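Local atomic coordinates of extracellular solute-binding protein family 1 (PDB entry 5CI5), a protein that binds the sugar tagatose in its alpha-D-pyranose form and probably delivers such sugars to an ABC transporter as its extracellular solute-binding component. Residues Gly88-Phe93 with Gly97-Met102; Asn118-Val123 with Tyr130-Tyr135. One frame throughout, in Å; residues are numbered along the deposited sequence.

Contact 1: Gly88-Phe93 with Gly97-Met102; sequences GWVPTF and GWLEPM
With CG anti to the carbonyl carbon in both residues (chi1 -57° in Phe93, -73° in Trp98), the two rings turn toward each other where helix 89-95 ends. The helix closes in a Schellman motif, with Gly97 at positive phi, and the chain then folds back along its last turn. Phe93 O marks the return: Trp98 N donates to it over 3.2 Å, tilted from the carbonyl plane. The aromatic pair itself is oblique, its planes 38° apart, and Phe93 CD1 comes to the edge of the indole, 3.7 Å from Trp98 CE3. Leu99 packs on the root of the same side chain; its CG lies 3.7 Å from Phe93 CB, and its CD1 reaches on to Val90, whose side chain it meets at about a right angle. Residues of helix 62-75 pack against the aromatic pair, Leu69 on Phe93 and Leu73 on Trp98, while Val304 of strand 298-304 touches both Val90 and Leu99. Helix and return loop thus join the sheet of one lobe of the binding protein. At the N-cap, Gly88 O is gripped from opposite faces of its plane by the backbone and side chain of one residue; Thr92 OG1 lies 2.8 Å from Gly88 O.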
loop_
_atom_site.group_PDB
_atom_site.type_symbol
_atom_site.label_atom_id
_atom_site.label_comp_id
_atom_site.label_asym_id
_atom_site.label_seq_id
_atom_site.Cartn_x
_atom_site.Cartn_y
_atom_site.Cartn_z
ATOM N N GLY A 88 8.292 5.418 1.519
ATOM C CA GLY A 88 9.184 6.542 1.276
ATOM C C GLY A 88 8.878 7.847 1.978
ATOM O O GLY A 88 9.683 8.798 1.912
ATOM N N TRP A 89 7.719 7.975 2.611
ATOM C CA TRP A 89 7.407 9.279 3.198
ATOM C C TRP A 89 8.308 9.610 4.387
ATOM O O TRP A 89 8.661 10.776 4.575
ATOM C CB TRP A 89 5.963 9.380 3.672
ATOM C CG TRP A 89 4.886 9.214 2.635
ATOM C CD1 TRP A 89 5.000 8.704 1.349
ATOM C CD2 TRP A 89 3.511 9.567 2.797
ATOM N NE1 TRP A 89 3.772 8.699 0.742
ATOM C CE2 TRP A 89 2.842 9.229 1.598
ATOM C CE3 TRP A 89 2.785 10.144 3.835
ATOM C CZ2 TRP A 89 1.481 9.432 1.429
ATOM C CZ3 TRP A 89 1.427 10.337 3.670
ATOM C CH2 TRP A 89 0.793 9.991 2.472
ATOM N N VAL A 90 8.642 8.627 5.219
ATOM C CA VAL A 90 9.372 8.954 6.437
ATOM C C VAL A 90 10.784 9.476 6.104
ATOM O O VAL A 90 11.201 10.528 6.592
ATOM C CB VAL A 90 9.369 7.750 7.405
ATOM C CG1 VAL A 90 10.264 8.012 8.572
ATOM C CG2 VAL A 90 7.951 7.547 7.889
ATOM N N PRO A 91 11.513 8.804 5.211
ATOM C CA PRO A 91 12.797 9.406 4.791
ATOM C C PRO A 91 12.677 10.782 4.159
ATOM O O PRO A 91 13.512 11.660 4.430
ATOM C CB PRO A 91 13.334 8.382 3.778
ATOM C CG PRO A 91 12.752 7.101 4.244
ATOM C CD PRO A 91 11.356 7.437 4.693
ATOM N N THR A 92 11.642 10.995 3.345
ATOM C CA THR A 92 11.421 12.295 2.726
ATOM C C THR A 92 11.245 13.383 3.809
ATOM O O THR A 92 11.897 14.448 3.768
ATOM C CB THR A 92 10.191 12.266 1.823
ATOM O OG1 THR A 92 10.397 11.294 0.797
ATOM C CG2 THR A 92 9.918 13.602 1.185
ATOM N N PHE A 93 10.370 13.126 4.778
ATOM C CA PHE A 93 10.098 14.146 5.799
ATOM C C PHE A 93 11.266 14.313 6.763
ATOM O O PHE A 93 11.567 15.433 7.190
ATOM C CB PHE A 93 8.840 13.809 6.614
ATOM C CG PHE A 93 7.575 13.636 5.795
ATOM C CD1 PHE A 93 7.409 14.227 4.553
ATOM C CD2 PHE A 93 6.547 12.866 6.302
ATOM C CE1 PHE A 93 6.233 14.025 3.828
ATOM C CE2 PHE A 93 5.374 12.677 5.600
ATOM C CZ PHE A 93 5.221 13.277 4.358
ATOM N N GLY A 97 14.073 17.632 8.380
ATOM C CA GLY A 97 13.966 17.993 9.782
ATOM C C GLY A 97 12.537 18.116 10.289
ATOM O O GLY A 97 12.293 18.707 11.322
ATOM N N TRP A 98 11.581 17.566 9.545
ATOM C CA TRP A 98 10.169 17.735 9.881
ATOM C C TRP A 98 9.682 16.771 10.947
ATOM O O TRP A 98 8.581 16.962 11.499
ATOM C CB TRP A 98 9.325 17.550 8.630
ATOM C CG TRP A 98 9.394 18.667 7.633
ATOM C CD1 TRP A 98 9.982 19.887 7.779
ATOM C CD2 TRP A 98 8.841 18.645 6.307
ATOM N NE1 TRP A 98 9.824 20.622 6.631
ATOM C CE2 TRP A 98 9.131 19.881 5.712
ATOM C CE3 TRP A 98 8.141 17.688 5.564
ATOM C CZ2 TRP A 98 8.716 20.205 4.410
ATOM C CZ3 TRP A 98 7.718 18.017 4.277
ATOM C CH2 TRP A 98 8.030 19.257 3.712
ATOM N N LEU A 99 10.463 15.725 11.216
ATOM C CA LEU A 99 10.064 14.669 12.153
ATOM C C LEU A 99 10.954 14.546 13.395
ATOM O O LEU A 99 12.172 14.628 13.332
ATOM C CB LEU A 99 10.048 13.311 11.437
ATOM C CG LEU A 99 9.119 13.177 10.234
ATOM C CD1 LEU A 99 9.156 11.741 9.715
ATOM C CD2 LEU A 99 7.674 13.581 10.498
ATOM N N GLU A 100 10.302 14.350 14.529
ATOM C CA GLU A 100 10.984 14.048 15.791
ATOM C C GLU A 100 11.590 12.649 15.733
ATOM O O GLU A 100 10.915 11.710 15.326
ATOM C CB GLU A 100 9.984 14.144 16.943
ATOM C CG GLU A 100 10.563 13.897 18.328
ATOM C CD GLU A 100 11.313 15.079 18.896
ATOM O OE1 GLU A 100 11.460 16.130 18.221
ATOM O OE2 GLU A 100 11.734 14.973 20.060
ATOM N N PRO A 101 12.870 12.496 16.126
ATOM C CA PRO A 101 13.432 11.136 16.164
ATOM C C PRO A 101 12.729 10.284 17.209
ATOM O O PRO A 101 12.250 10.796 18.235
ATOM C CB PRO A 101 14.907 11.359 16.545
ATOM C CG PRO A 101 14.895 12.646 17.295
ATOM C CD PRO A 101 13.837 13.493 16.612
HETATM N N MSE A 102 12.626 8.988 16.950
HETATM C CA MSE A 102 12.000 8.084 17.915
HETATM C C MSE A 102 12.991 6.985 18.408
HETATM O O MSE A 102 12.568 5.985 18.982
HETATM C CB MSE A 102 10.694 7.499 17.291
HETATM C CG MSE A 102 9.517 8.570 17.143
HETATM SE SE MSE A 102 7.978 8.189 15.919
HETATM C CE MSE A 102 6.944 7.056 17.110
#

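Contact 2: Asn118-Val123 with Tyr130-Tyr135; sequences NLWPTV and YGLPWY. With T6T (alpha-D-tagatopyranose), chain C.
Pro133 packs against Trp120 and Leu119, and the fit is closest at its CD, 3.6 Å from Trp120 CZ3. The proline and indole side chains cross at about a right angle, whereas Leu119 slides past the proline in the opposite direction, its CB 4.0 Å from Pro133 CG. Val123 presses in beside them: chi1 of -66° sets CG2 between the backbone N and the carbonyl carbon, and from there it meets Gly131 O at 3.4 Å. That oxygen also lies at the edge of the Trp120 ring, in its plane, and is buried without a hydrogen-bonding partner. Val123 leads into a short beta-hairpin, strand 124-125 running antiparallel to strand 128-138, and Tyr130 N ties its base with a nearly straight bond (175°) to Val123 O, 2.9 Å away. Were Trp120 an alanine, a gap would probably open beside Pro133 CD and Arg129 would lose its cation-pi partner. Packing slackens toward the partly exposed Tyr130, whose side chain leads away from Val123. At the opposite end Tyr135, which with Trp134 forms a classic beta bulge opposite Trp301, turns out of the contact and carries its OH to 2.6 Å from O1 of the tagatose.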
loop_
_atom_site.group_PDB
_atom_site.type_symbol
_atom_site.label_atom_id
_atom_site.label_comp_id
_atom_site.label_asym_id
_atom_site.label_seq_id
_atom_site.Cartn_x
_atom_site.Cartn_y
_atom_site.Cartn_z
ATOM N N ASN A 118 11.903 -6.202 8.625
ATOM C CA ASN A 118 12.024 -5.623 7.314
ATOM C C ASN A 118 11.329 -4.287 7.259
ATOM O O ASN A 118 11.484 -3.546 6.300
ATOM C CB ASN A 118 11.483 -6.573 6.243
ATOM C CG ASN A 118 10.042 -7.011 6.486
ATOM O OD1 ASN A 118 9.613 -7.249 7.630
ATOM N ND2 ASN A 118 9.294 -7.170 5.392
ATOM N N LEU A 119 10.577 -3.949 8.307
ATOM C CA LEU A 119 9.905 -2.653 8.314
ATOM C C LEU A 119 10.827 -1.521 8.790
ATOM O O LEU A 119 10.568 -0.359 8.481
ATOM C CB LEU A 119 8.641 -2.699 9.200
ATOM C CG LEU A 119 7.619 -3.759 8.755
ATOM C CD1 LEU A 119 6.403 -3.800 9.700
ATOM C CD2 LEU A 119 7.176 -3.514 7.293
ATOM N N TRP A 120 11.871 -1.818 9.563
ATOM C CA TRP A 120 12.643 -0.698 10.111
ATOM C C TRP A 120 13.331 0.134 9.033
ATOM O O TRP A 120 13.325 1.342 9.137
ATOM C CB TRP A 120 13.656 -1.184 11.138
ATOM C CG TRP A 120 13.018 -1.648 12.410
ATOM C CD1 TRP A 120 13.183 -2.859 13.015
ATOM C CD2 TRP A 120 12.097 -0.913 13.231
ATOM N NE1 TRP A 120 12.430 -2.920 14.174
ATOM C CE2 TRP A 120 11.742 -1.745 14.315
ATOM C CE3 TRP A 120 11.534 0.357 13.148
ATOM C CZ2 TRP A 120 10.858 -1.336 15.320
ATOM C CZ3 TRP A 120 10.658 0.769 14.142
ATOM C CH2 TRP A 120 10.333 -0.077 15.222
ATOM N N PRO A 121 13.861 -0.495 7.956
ATOM C CA PRO A 121 14.488 0.359 6.939
ATOM C C PRO A 121 13.532 1.374 6.297
ATOM O O PRO A 121 13.987 2.431 5.826
ATOM C CB PRO A 121 15.012 -0.661 5.910
ATOM C CG PRO A 121 15.271 -1.875 6.724
ATOM C CD PRO A 121 14.149 -1.922 7.716
ATOM N N THR A 122 12.228 1.080 6.282
ATOM C CA THR A 122 11.256 1.954 5.640
ATOM C C THR A 122 11.012 3.258 6.393
ATOM O O THR A 122 10.462 4.206 5.814
ATOM C CB THR A 122 9.878 1.266 5.461
ATOM O OG1 THR A 122 9.187 1.189 6.719
ATOM C CG2 THR A 122 10.022 -0.141 4.870
ATOM N N VAL A 123 11.408 3.310 7.671
ATOM C CA VAL A 123 11.181 4.488 8.509
ATOM C C VAL A 123 12.495 5.045 9.061
ATOM O O VAL A 123 12.482 5.818 10.045
ATOM C CB VAL A 123 10.219 4.192 9.687
ATOM C CG1 VAL A 123 8.813 3.868 9.182
ATOM C CG2 VAL A 123 10.750 3.048 10.579
ATOM N N TYR A 130 12.496 7.289 12.549
ATOM C CA TYR A 130 11.608 8.444 12.653
ATOM C C TYR A 130 10.130 8.084 12.558
ATOM O O TYR A 130 9.282 8.981 12.419
ATOM C CB TYR A 130 11.935 9.439 11.541
ATOM C CG TYR A 130 13.207 10.249 11.778
ATOM C CD1 TYR A 130 14.415 9.862 11.226
ATOM C CD2 TYR A 130 13.182 11.398 12.553
ATOM C CE1 TYR A 130 15.568 10.592 11.431
ATOM C CE2 TYR A 130 14.324 12.139 12.763
ATOM C CZ TYR A 130 15.516 11.733 12.197
ATOM O OH TYR A 130 16.660 12.490 12.400
ATOM N N GLY A 131 9.806 6.791 12.588
ATOM C CA GLY A 131 8.429 6.364 12.635
ATOM C C GLY A 131 8.251 5.017 13.292
ATOM O O GLY A 131 9.198 4.212 13.396
ATOM N N LEU A 132 7.028 4.769 13.751
ATOM C CA LEU A 132 6.662 3.488 14.367
ATOM C C LEU A 132 5.675 2.791 13.431
ATOM O O LEU A 132 4.535 3.219 13.341
ATOM C CB LEU A 132 6.025 3.689 15.743
ATOM C CG LEU A 132 5.465 2.426 16.405
ATOM C CD1 LEU A 132 6.467 1.264 16.367
ATOM C CD2 LEU A 132 5.029 2.761 17.817
ATOM N N PRO A 133 6.118 1.741 12.717
ATOM C CA PRO A 133 5.173 1.025 11.834
ATOM C C PRO A 133 3.962 0.539 12.628
ATOM O O PRO A 133 4.139 -0.142 13.642
ATOM C CB PRO A 133 6.020 -0.139 11.292
ATOM C CG PRO A 133 7.412 0.402 11.326
ATOM C CD PRO A 133 7.469 1.166 12.632
ATOM N N TRP A 134 2.768 0.882 12.163
ATOM C CA TRP A 134 1.523 0.517 12.848
ATOM C C TRP A 134 0.767 -0.627 12.137
ATOM O O TRP A 134 0.323 -1.569 12.789
ATOM C CB TRP A 134 0.611 1.741 12.990
ATOM C CG TRP A 134 -0.619 1.394 13.771
ATOM C CD1 TRP A 134 -0.700 1.249 15.143
ATOM C CD2 TRP A 134 -1.916 1.057 13.259
ATOM N NE1 TRP A 134 -1.977 0.873 15.503
ATOM C CE2 TRP A 134 -2.740 0.751 14.375
ATOM C CE3 TRP A 134 -2.476 1.011 11.976
ATOM C CZ2 TRP A 134 -4.078 0.377 14.243
ATOM C CZ3 TRP A 134 -3.827 0.642 11.846
ATOM C CH2 TRP A 134 -4.610 0.339 12.979
ATOM N N TYR A 135 0.561 -0.528 10.819
ATOM C CA TYR A 135 0.126 -1.703 10.067
ATOM C C TYR A 135 0.974 -1.859 8.834
ATOM O O TYR A 135 1.631 -0.925 8.385
ATOM C CB TYR A 135 -1.368 -1.648 9.703
ATOM C CG TYR A 135 -1.818 -1.003 8.394
ATOM C CD1 TYR A 135 -1.628 -1.645 7.178
ATOM C CD2 TYR A 135 -2.533 0.188 8.394
ATOM C CE1 TYR A 135 -2.110 -1.089 5.994
ATOM C CE2 TYR A 135 -3.031 0.747 7.221
ATOM C CZ TYR A 135 -2.819 0.096 6.030
ATOM O OH TYR A 135 -3.350 0.688 4.896
HETATM O O3 T6T C . 0.196 -0.440 1.038
HETATM C C3 T6T C . -0.285 0.757 1.640
HETATM C C4 T6T C . 0.628 1.912 1.230
HETATM O O4 T6T C . 1.990 1.596 1.548
HETATM C C5 T6T C . 0.456 2.140 -0.256
HETATM O O5 T6T C . 1.284 3.221 -0.690
HETATM C C6 T6T C . -1.009 2.406 -0.584
HETATM O O6 T6T C . -1.787 1.280 -0.179
HETATM C C2 T6T C . -1.699 0.996 1.220
HETATM O O2 T6T C . -2.239 2.097 1.962
HETATM C C1 T6T C . -2.581 -0.245 1.482
HETATM O O1 T6T C . -2.544 -0.686 2.790
#

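Contacts 1 and 2 follow one another along the chain, the first closing at residue 102 before the second opens at 118, with helix 103-108 between them. Their centres are 11 Å apart on the same side of the chain's centre, and they touch directly: Val90 CG1 lies 3.5 Å from Val123 O, and Tyr130 CE2 lies 3.3 Å from Leu99 O. Strand 298-304 is common ground, packing on Val90 and Leu99 of contact 1 and on Leu119 and Val123 of contact 2 while pairing with strand 128-138. The helix and return loop of contact 1 and residues 118-123 of contact 2 thus pack against neighbouring parts of the mixed sheet, whose strand 128-138 runs on to Tyr135 and Asp137 in the sugar pocket.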